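Local coordinates for sortase family protein (Clostridium perfringens, PDB 4D70) that probably acts as a class D sortase, a cysteine transpeptidase that cleaves surface proteins at their sorting signals and joins the proteins to cell-wall components, at residues R118-L123 with I167-N172; E128-I131 with D136-Q139. One frame throughout, in Å; residues are numbered along the deposited sequence. Where two conformers were deposited one is given.

Interaction 1. Residues R118-L123 with I167-N172; sequences RNIDKL and IVTCTN
Ile120 carries one side of this contact alone, its two methyl ends reaching Ile167 and Thr169 on strand 163-171. With CG1 anti to the backbone N (chi1 -162°) and the chain extended beyond it, Ile120 CD1 runs alongside the Ile167 side chain and meets Ile167 CG2 at 3.8 Å, the two side chains running past one another in opposing senses. The other branch works differently: Ile120 CG2 and Thr169 OG1 approach tip to tip, also at 3.8 Å. All three residues are buried, and between them the strand skips Val168, which faces away.

The solvent side of 118-123 is made by Arg118, Asp121 and Lys122, all of them exposed. Ile120 sits in a short 3-10 turn, fastened by Lys122 N to Asn119 O and Leu123 N to Ile120 O, each 3.0 Å, which presents its side chain inward while its neighbours Asp121 and Lys122 stay outside. Leu123 is buried, yet it packs on Ile69 and Ile142 rather than on this strand.

The contact lays Ile120 of the loop against the strand that continues into Cys170, whose side chain touches His108 and Arg177, a grouping consistent with the Cys-His-Arg active site of sortases. Thr169, one residue earlier, turns toward the loop, where Phe117 also packs on it. Here the hydroxyl faces a methyl group and finds its polar partner elsewhere, in a weak hydrogen bond to Tyr178 O. Since the contact rests on dispersion between a few methyl groups and one oxygen, its specificity lies in shape and burial rather than in directed bonds.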
ATOM      1  N   ARG A 118       5.176  -7.736   9.725  1.00 43.37           N
ATOM      2  CA  ARG A 118       6.207  -8.206  10.632  1.00 48.25           C
ATOM      3  C   ARG A 118       7.330  -8.911   9.877  1.00 42.73           C
ATOM      4  O   ARG A 118       8.459  -8.823  10.294  1.00 44.02           O
ATOM      5  CB  ARG A 118       5.655  -9.123  11.728  1.00 47.72           C
ATOM      6  CG  ARG A 118       5.119 -10.465  11.255  1.00 54.37           C
ATOM      7  CD  ARG A 118       4.206 -11.099  12.314  1.00 58.98           C
ATOM      8  NE  ARG A 118       3.552 -12.342  11.875  1.00 68.52           N
ATOM      9  CZ  ARG A 118       4.074 -13.581  11.961  1.00 81.69           C
ATOM     10  NH1 ARG A 118       5.300 -13.803  12.460  1.00 79.16           N
ATOM     11  NH2 ARG A 118       3.357 -14.622  11.532  1.00 81.01           N
ATOM     12  N   ASN A 119       7.013  -9.615   8.785  1.00 40.93           N
ATOM     13  CA  ASN A 119       8.036 -10.303   7.988  1.00 43.65           C
ATOM     14  C   ASN A 119       8.493  -9.615   6.695  1.00 40.04           C
ATOM     15  O   ASN A 119       9.053 -10.250   5.763  1.00 38.02           O
ATOM     16  CB  ASN A 119       7.524 -11.676   7.651  1.00 40.45           C
ATOM     17  CG  ASN A 119       7.484 -12.559   8.886  1.00 50.04           C
ATOM     18  OD1 ASN A 119       8.411 -12.552   9.683  1.00 46.59           O
ATOM     19  ND2 ASN A 119       6.409 -13.295   9.056  1.00 49.32           N
ATOM     20  N   ILE A 120       8.308  -8.326   6.634  1.00 35.25           N
ATOM     21  CA  ILE A 120       8.681  -7.625   5.410  1.00 34.34           C
ATOM     22  C   ILE A 120      10.190  -7.734   5.069  1.00 37.22           C
ATOM     23  O   ILE A 120      10.587  -7.664   3.885  1.00 31.57           O
ATOM     24  CB  ILE A 120       8.183  -6.167   5.436  1.00 34.14           C
ATOM     25  CG1 ILE A 120       8.178  -5.619   4.017  1.00 33.19           C
ATOM     26  CG2 ILE A 120       9.007  -5.268   6.371  1.00 33.76           C
ATOM     27  CD1 ILE A 120       7.376  -4.390   3.853  1.00 27.87           C
ATOM     28  N   ASP A 121      11.029  -7.923   6.084  1.00 31.71           N
ATOM     29  CA  ASP A 121      12.487  -8.068   5.871  1.00 34.93           C
ATOM     30  C   ASP A 121      12.844  -9.342   5.046  1.00 31.14           C
ATOM     31  O   ASP A 121      13.973  -9.488   4.571  1.00 31.79           O
ATOM     32  CB  ASP A 121      13.174  -8.138   7.215  1.00 39.79           C
ATOM     33  CG  ASP A 121      12.527  -9.229   8.082  1.00 49.27           C
ATOM     34  OD1 ASP A 121      11.436  -9.017   8.659  1.00 50.79           O
ATOM     35  OD2 ASP A 121      13.006 -10.343   8.045  1.00 49.23           O
ATOM     36  N   LYS A 122      11.903 -10.269   4.883  1.00 27.88           N
ATOM     37  CA  LYS A 122      12.147 -11.410   4.042  1.00 30.04           C
ATOM     38  C   LYS A 122      11.973 -11.131   2.562  1.00 28.64           C
ATOM     39  O   LYS A 122      12.404 -11.901   1.767  1.00 27.71           O
ATOM     40  CB  LYS A 122      11.240 -12.563   4.457  1.00 37.73           C
ATOM     41  CG  LYS A 122      11.366 -12.849   5.968  1.00 44.79           C
ATOM     42  CD  LYS A 122      11.621 -14.323   6.186  1.00 62.02           C
ATOM     43  CE  LYS A 122      11.167 -14.799   7.554  1.00 68.69           C
ATOM     44  NZ  LYS A 122       9.859 -15.473   7.374  1.00 72.71           N
ATOM     45  N   LEU A 123      11.340 -10.026   2.203  1.00 25.01           N
ATOM     46  CA  LEU A 123      11.191  -9.726   0.812  1.00 26.27           C
ATOM     47  C   LEU A 123      12.542  -9.401   0.176  1.00 23.12           C
ATOM     48  O   LEU A 123      13.372  -8.785   0.789  1.00 22.87           O
ATOM     49  CB  LEU A 123      10.214  -8.550   0.594  1.00 24.64           C
ATOM     50  CG  LEU A 123       8.774  -8.857   0.974  1.00 28.06           C
ATOM     51  CD1 LEU A 123       7.904  -7.664   0.713  1.00 28.12           C
ATOM     52  CD2 LEU A 123       8.280 -10.091   0.227  1.00 29.87           C
ATOM     53  N   ILE A 167       6.585   0.888  -0.183  1.00 20.81           N
ATOM     54  CA  ILE A 167       6.070   0.493   1.141  1.00 21.00           C
ATOM     55  C   ILE A 167       6.996   1.050   2.193  1.00 20.38           C
ATOM     56  O   ILE A 167       8.186   0.879   2.107  1.00 22.71           O
ATOM     57  CB  ILE A 167       6.018  -1.038   1.300  1.00 22.62           C
ATOM     58  CG1 ILE A 167       5.201  -1.658   0.159  1.00 22.06           C
ATOM     59  CG2 ILE A 167       5.443  -1.386   2.678  1.00 30.37           C
ATOM     60  CD1 ILE A 167       4.873  -3.120   0.308  1.00 21.73           C
ATOM     61  N   VAL A 168       6.454   1.781   3.131  1.00 21.11           N
ATOM     62  CA  VAL A 168       7.209   2.363   4.230  1.00 23.99           C
ATOM     63  C   VAL A 168       6.831   1.715   5.567  1.00 25.99           C
ATOM     64  O   VAL A 168       5.659   1.752   5.964  1.00 29.42           O
ATOM     65  CB  VAL A 168       6.870   3.881   4.369  1.00 23.77           C
ATOM     66  CG1 VAL A 168       7.733   4.557   5.455  1.00 26.67           C
ATOM     67  CG2 VAL A 168       7.082   4.558   3.035  1.00 21.79           C
ATOM     68  N   THR A 169       7.815   1.145   6.242  1.00 26.43           N
ATOM     69  CA  THR A 169       7.661   0.597   7.599  1.00 28.96           C
ATOM     70  C   THR A 169       8.816   1.111   8.423  1.00 28.83           C
ATOM     71  O   THR A 169       9.617   1.904   7.940  1.00 26.61           O
ATOM     72  CB  THR A 169       7.661  -0.952   7.605  1.00 33.05           C
ATOM     73  OG1 THR A 169       8.842  -1.476   6.940  1.00 30.69           O
ATOM     74  CG2 THR A 169       6.465  -1.500   6.921  1.00 36.35           C
ATOM     75  N   CYS A 170       8.923   0.678   9.686  1.00 25.97           N
ATOM     76  CA  CYS A 170      10.021   1.060  10.563  1.00 28.34           C
ATOM     77  C   CYS A 170      11.056  -0.048  10.719  1.00 26.45           C
ATOM     78  O   CYS A 170      10.758  -1.220  10.589  1.00 34.18           O
ATOM     79  CB  CYS A 170       9.477   1.391  12.001  1.00 37.35           C
ATOM     80  SG  CYS A 170       8.317   2.746  11.954  1.00 46.23           S
ATOM     81  N   THR A 171      12.242   0.346  11.118  1.00 29.94           N
ATOM     82  CA  THR A 171      13.267  -0.585  11.492  1.00 33.35           C
ATOM     83  C   THR A 171      14.205   0.066  12.507  1.00 36.04           C
ATOM     84  O   THR A 171      14.074   1.250  12.840  1.00 34.56           O
ATOM     85  CB  THR A 171      14.015  -1.122  10.251  1.00 30.20           C
ATOM     86  OG1 THR A 171      14.850  -2.212  10.644  1.00 31.75           O
ATOM     87  CG2 THR A 171      14.871  -0.029   9.578  1.00 32.32           C
ATOM     88  N   ASN A 172      15.077  -0.748  13.045  1.00 36.23           N
ATOM     89  CA  ASN A 172      16.052  -0.315  14.021  1.00 38.75           C
ATOM     90  C   ASN A 172      15.339   0.297  15.255  1.00 35.99           C
ATOM     91  O   ASN A 172      15.532   1.471  15.597  1.00 37.15           O
ATOM     92  CB  ASN A 172      17.011   0.669  13.403  1.00 40.19           C
ATOM     93  CG  ASN A 172      18.178   1.012  14.326  1.00 51.27           C
ATOM     94  OD1 ASN A 172      18.509   0.252  15.230  1.00 53.87           O
ATOM     95  ND2 ASN A 172      18.795   2.170  14.108  1.00 53.37           N
TER

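Interaction 2. Residues E128-I131 with D136-Q139; sequences EIKI and DIFQ
Ile131 and Phe138 face each other as an antiparallel hydrogen-bonded pair, joined by two backbone bonds. Ile131 N gives its hydrogen to Phe138 O at 2.8 Å, nearly straight at 173° and in the carbonyl plane. In return Phe138 N donates to Ile131 O at 2.7 Å, this time tilted from the plane of the acceptor carbonyl. Phe138 O also receives a CA-H...O contact from Lys130 CA at 3.5 Å, so two donors of very different strength converge on it.

These bonds belong to a beta hairpin, strand 128-132 returning as strand 137-148, within the beta-barrel fold of the sortases. Near the connecting turn, Asp136 N is held by Thr133 OG1.

Apolar contacts fall on both faces. On that of Ile131 and Phe138 the CB atoms of these two residues lie 4.5 Å apart, but the side chains then diverge and each touches Pro97. On the other, Lys130 CG is anti to its own backbone nitrogen (chi1 -180°), which brings it to 3.6 Å from Ile137 CG2, the two chains crossing at a slant. The Lys130 methylenes also lie alongside the Gln139 chain.

The polar pair on this second face is Glu128 with Gln139. The carboxylate of Glu128 approaches the Gln139 amide, whose orientation is uncertain, with the two planes 71° apart.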
ATOM      1  N   GLU A 128       7.429 -10.382  -5.972  1.00 23.04           N
ATOM      2  CA  GLU A 128       6.260  -9.710  -6.530  1.00 25.75           C
ATOM      3  C   GLU A 128       5.266  -9.216  -5.457  1.00 32.92           C
ATOM      4  O   GLU A 128       5.058  -9.884  -4.435  1.00 28.04           O
ATOM      5  CB  GLU A 128       5.511 -10.693  -7.451  1.00 32.18           C
ATOM      6  CG  GLU A 128       4.898 -10.084  -8.690  1.00 42.69           C
ATOM      7  CD  GLU A 128       4.501 -11.156  -9.728  1.00 44.30           C
ATOM      8  OE1 GLU A 128       5.360 -11.729 -10.416  1.00 45.94           O
ATOM      9  OE2 GLU A 128       3.326 -11.471  -9.824  1.00 53.62           O
ATOM     10  N   ILE A 129       4.639  -8.066  -5.757  1.00 25.12           N
ATOM     11  CA  ILE A 129       3.584  -7.480  -4.983  1.00 28.51           C
ATOM     12  C   ILE A 129       2.409  -7.269  -5.936  1.00 29.45           C
ATOM     13  O   ILE A 129       2.491  -6.515  -6.907  1.00 29.30           O
ATOM     14  CB  ILE A 129       3.954  -6.114  -4.350  1.00 26.44           C
ATOM     15  CG1 ILE A 129       5.154  -6.261  -3.349  1.00 24.42           C
ATOM     16  CG2 ILE A 129       2.787  -5.502  -3.617  1.00 25.03           C
ATOM     17  CD1 ILE A 129       5.835  -4.928  -3.121  1.00 23.83           C
ATOM     18  N   LYS A 130       1.316  -7.910  -5.625  1.00 24.54           N
ATOM     19  CA  LYS A 130       0.100  -7.814  -6.430  1.00 28.41           C
ATOM     20  C   LYS A 130      -0.921  -6.862  -5.805  1.00 28.00           C
ATOM     21  O   LYS A 130      -1.286  -6.994  -4.665  1.00 25.26           O
ATOM     22  CB  LYS A 130      -0.510  -9.216  -6.613  1.00 35.93           C
ATOM     23  CG  LYS A 130      -1.801  -9.251  -7.458  1.00 41.52           C
ATOM     24  CD  LYS A 130      -2.566 -10.555  -7.243  1.00 46.10           C
ATOM     25  CE  LYS A 130      -1.885 -11.748  -7.845  1.00 53.25           C
ATOM     26  NZ  LYS A 130      -2.625 -12.951  -7.370  1.00 65.12           N
ATOM     27  N   ILE A 131      -1.377  -5.909  -6.594  1.00 24.90           N
ATOM     28  CA  ILE A 131      -2.285  -4.870  -6.156  1.00 26.02           C
ATOM     29  C   ILE A 131      -3.510  -4.935  -7.057  1.00 29.97           C
ATOM     30  O   ILE A 131      -3.408  -4.793  -8.275  1.00 32.49           O
ATOM     31  CB  ILE A 131      -1.700  -3.473  -6.224  1.00 28.59           C
ATOM     32  CG1 ILE A 131      -0.377  -3.412  -5.437  1.00 29.71           C
ATOM     33  CG2 ILE A 131      -2.709  -2.448  -5.675  1.00 28.08           C
ATOM     34  CD1 ILE A 131      -0.487  -3.552  -3.921  1.00 23.74           C
ATOM     35  N   ASP A 136      -8.697  -3.575 -12.047  1.00 34.09           N
ATOM     36  CA  ASP A 136      -7.478  -4.183 -12.608  1.00 37.06           C
ATOM     37  C   ASP A 136      -6.625  -4.912 -11.580  1.00 32.12           C
ATOM     38  O   ASP A 136      -6.713  -4.620 -10.405  1.00 33.87           O
ATOM     39  CB  ASP A 136      -6.530  -3.071 -13.103  1.00 40.43           C
ATOM     40  CG  ASP A 136      -7.103  -2.220 -14.167  1.00 54.61           C
ATOM     41  OD1 ASP A 136      -7.778  -1.215 -13.825  1.00 60.21           O
ATOM     42  OD2 ASP A 136      -6.799  -2.490 -15.340  1.00 54.78           O
ATOM     43  N   ILE A 137      -5.754  -5.804 -12.062  1.00 37.35           N
ATOM     44  CA  ILE A 137      -4.720  -6.469 -11.259  1.00 37.02           C
ATOM     45  C   ILE A 137      -3.401  -5.902 -11.742  1.00 37.67           C
ATOM     46  O   ILE A 137      -3.093  -5.978 -12.938  1.00 34.45           O
ATOM     47  CB  ILE A 137      -4.599  -7.992 -11.519  1.00 42.26           C
ATOM     48  CG1 ILE A 137      -5.946  -8.710 -11.490  1.00 44.48           C
ATOM     49  CG2 ILE A 137      -3.558  -8.629 -10.593  1.00 40.64           C
ATOM     50  CD1 ILE A 137      -6.801  -8.301 -10.343  1.00 49.04           C
ATOM     51  N   PHE A 138      -2.645  -5.307 -10.820  1.00 33.94           N
ATOM     52  CA  PHE A 138      -1.319  -4.746 -11.127  1.00 31.92           C
ATOM     53  C   PHE A 138      -0.228  -5.556 -10.439  1.00 29.79           C
ATOM     54  O   PHE A 138      -0.315  -5.816  -9.237  1.00 30.42           O
ATOM     55  CB  PHE A 138      -1.259  -3.289 -10.674  1.00 30.82           C
ATOM     56  CG  PHE A 138      -2.204  -2.401 -11.426  1.00 31.66           C
ATOM     57  CD1 PHE A 138      -1.980  -2.144 -12.789  1.00 28.08           C
ATOM     58  CD2 PHE A 138      -3.323  -1.835 -10.796  1.00 30.29           C
ATOM     59  CE1 PHE A 138      -2.867  -1.362 -13.503  1.00 32.72           C
ATOM     60  CE2 PHE A 138      -4.165  -0.997 -11.501  1.00 34.68           C
ATOM     61  CZ  PHE A 138      -3.938  -0.763 -12.858  1.00 29.72           C
ATOM     62  N   GLN A 139       0.780  -5.965 -11.201  0.50 28.14           N
ATOM     63  CA  GLN A 139       1.875  -6.719 -10.643  0.50 27.89           C
ATOM     64  C   GLN A 139       3.098  -5.846 -10.561  0.50 25.69           C
ATOM     65  O   GLN A 139       3.543  -5.348 -11.567  0.50 26.12           O
ATOM     66  CB  GLN A 139       2.215  -7.887 -11.550  0.50 32.42           C
ATOM     67  CG  GLN A 139       1.071  -8.871 -11.667  0.50 40.00           C
ATOM     68  CD  GLN A 139       0.898  -9.639 -10.388  0.50 42.08           C
ATOM     69  OE1 GLN A 139       1.682  -9.502  -9.456  0.50 46.44           O
ATOM     70  NE2 GLN A 139      -0.116 -10.473 -10.340  0.50 56.46           N
TER

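Overall arrangement
After the N-terminal helices 29-39 and 45-52, the chain builds strands 60-66, 71-77 and 101-109 before reaching the loop that holds residues 118-123. Interaction 1 joins this loop to strand 163-171, closing a span of 43 intervening residues. Nested inside that span, interaction 2 closes the short hairpin turn between strands 128-132 and 137-148. The chain then passes along 137-148 to strand 163-171, which belongs to the same mixed sheet. The centres lie about 19 Å apart, but the two meet in the interior, where Ile167 CD1 is 4.0 Å from Ile129 CD1. Local hairpin pairing and long-range loop packing thus share one hydrophobic interior.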